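Local coordinates for Lin1944 protein (Listeria innocua, PDB 3D7L), which is of unknown function but belongs to the short-chain dehydrogenase/reductase family and so is probably an oxidoreductase, at residues D[44-47]-D[48-52]. Residues are numbered along the deposited sequence; the frame is centred on the assembly and turned at random.
Sequences TNID and SIKKM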
loop_
_atom_site.group_PDB
_atom_site.type_symbol
_atom_site.label_atom_id
_atom_site.label_comp_id
_atom_site.label_asym_id
_atom_site.label_seq_id
_atom_site.Cartn_x
_atom_site.Cartn_y
_atom_site.Cartn_z
ATOM N N THR D 44 14.224 -7.235 5.385
ATOM C CA THR D 44 13.831 -6.234 6.411
ATOM C C THR D 44 14.999 -5.330 6.830
ATOM O O THR D 44 14.809 -4.349 7.571
ATOM C CB THR D 44 13.213 -6.845 7.684
ATOM O OG1 THR D 44 14.248 -7.395 8.492
ATOM C CG2 THR D 44 12.171 -7.921 7.365
ATOM N N ASN D 45 16.199 -5.651 6.351
ATOM C CA ASN D 45 17.385 -4.917 6.723
ATOM C C ASN D 45 18.049 -4.291 5.486
ATOM O O ASN D 45 18.510 -5.000 4.587
ATOM C CB ASN D 45 18.306 -5.869 7.501
ATOM C CG ASN D 45 19.563 -5.208 8.000
ATOM O OD1 ASN D 45 20.444 -4.826 7.211
ATOM N ND2 ASN D 45 19.682 -5.104 9.318
ATOM N N ILE D 46 18.055 -2.956 5.447
ATOM C CA ILE D 46 18.630 -2.141 4.359
ATOM C C ILE D 46 20.090 -2.487 4.013
ATOM O O ILE D 46 20.412 -2.730 2.840
ATOM C CB ILE D 46 18.516 -0.633 4.713
ATOM C CG1 ILE D 46 17.047 -0.199 4.760
ATOM C CG2 ILE D 46 19.266 0.252 3.731
ATOM C CD1 ILE D 46 16.798 0.993 5.700
ATOM N N ASP D 47 20.979 -2.524 5.010
ATOM C CA ASP D 47 22.382 -2.847 4.728
ATOM C C ASP D 47 22.546 -4.244 4.150
ATOM O O ASP D 47 23.359 -4.440 3.263
ATOM C CB ASP D 47 23.271 -2.659 5.949
ATOM C CG ASP D 47 23.348 -1.216 6.374
ATOM O OD1 ASP D 47 24.270 -0.506 5.915
ATOM O OD2 ASP D 47 22.453 -0.785 7.131
ATOM N N SER D 48 21.754 -5.192 4.640
ATOM C CA SER D 48 21.714 -6.544 4.103
ATOM C C SER D 48 21.312 -6.575 2.607
ATOM O O SER D 48 21.905 -7.297 1.803
ATOM C CB SER D 48 20.751 -7.393 4.945
ATOM O OG SER D 48 20.538 -8.664 4.367
ATOM N N ILE D 49 20.305 -5.794 2.221
ATOM C CA ILE D 49 19.951 -5.724 0.800
ATOM C C ILE D 49 21.121 -5.156 -0.017
ATOM O O ILE D 49 21.457 -5.668 -1.097
ATOM C CB ILE D 49 18.659 -4.891 0.549
ATOM C CG1 ILE D 49 17.425 -5.608 1.114
ATOM C CG2 ILE D 49 18.468 -4.625 -0.930
ATOM C CD1 ILE D 49 16.315 -4.680 1.470
ATOM N N LYS D 50 21.720 -4.086 0.484
ATOM C CA LYS D 50 22.842 -3.467 -0.222
ATOM C C LYS D 50 23.997 -4.436 -0.382
ATOM O O LYS D 50 24.596 -4.495 -1.468
ATOM C CB LYS D 50 23.307 -2.193 0.465
ATOM C CG LYS D 50 22.160 -1.283 0.765
ATOM C CD LYS D 50 22.512 0.149 0.562
ATOM C CE LYS D 50 23.011 0.794 1.830
ATOM N NZ LYS D 50 22.285 2.103 2.013
ATOM N N LYS D 51 24.294 -5.199 0.673
ATOM C CA LYS D 51 25.355 -6.212 0.589
ATOM C C LYS D 51 25.037 -7.259 -0.480
ATOM O O LYS D 51 25.907 -7.628 -1.275
ATOM C CB LYS D 51 25.580 -6.907 1.934
ATOM C CG LYS D 51 27.019 -6.886 2.424
ATOM C CD LYS D 51 27.952 -7.814 1.640
ATOM C CE LYS D 51 29.416 -7.459 1.924
ATOM N NZ LYS D 51 29.934 -7.891 3.288
HETATM N N MSE D 52 23.791 -7.733 -0.495
HETATM C CA MSE D 52 23.365 -8.690 -1.511
HETATM C C MSE D 52 23.666 -8.167 -2.910
HETATM O O MSE D 52 24.279 -8.864 -3.709
HETATM C CB MSE D 52 21.889 -9.064 -1.365
HETATM C CG MSE D 52 21.397 -9.996 -2.493
HETATM SE SE MSE D 52 19.499 -10.059 -2.687
HETATM C CE MSE D 52 19.147 -8.242 -3.223
#
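N45 and S48 meet where the chain leaves a loop and winds into helix 46-56, residues 44-47 running without a break into 48-52. The first i to i+4 bonds of the helix start here: I49 N donates to N45 O at 3.1 Å, K50 N to I46 O at 3.0 Å, and K51 N to D47 O at 2.9 Å. N45 is the N-cap. Its CG sits anti to the backbone N (chi1 -178°), beside the backbone carbonyl carbon, and S48 N donates to N45 OD1 at 2.9 Å from within the plane of the side-chain carbonyl, with 162° at the hydrogen. S48 CB packs against both acceptors of N45, 3.3 Å from N45 O and 3.4 Å from N45 OD1, while S48 OG is hydrogen-bonded to D42 N, in the loop before the helix. On another face, I46 and K50 run side by side, I46 CG2 standing 3.9 Å from K50 NZ; I46 also packs on P79 of the second subunit. I49 is buried against L96 and L99 of helix 79-100. N45 therefore supplies both a side-chain and a main-chain acceptor to the first turn, and D47, exposed in that turn, places a negative charge that would probably suit the positive end of the helix dipole.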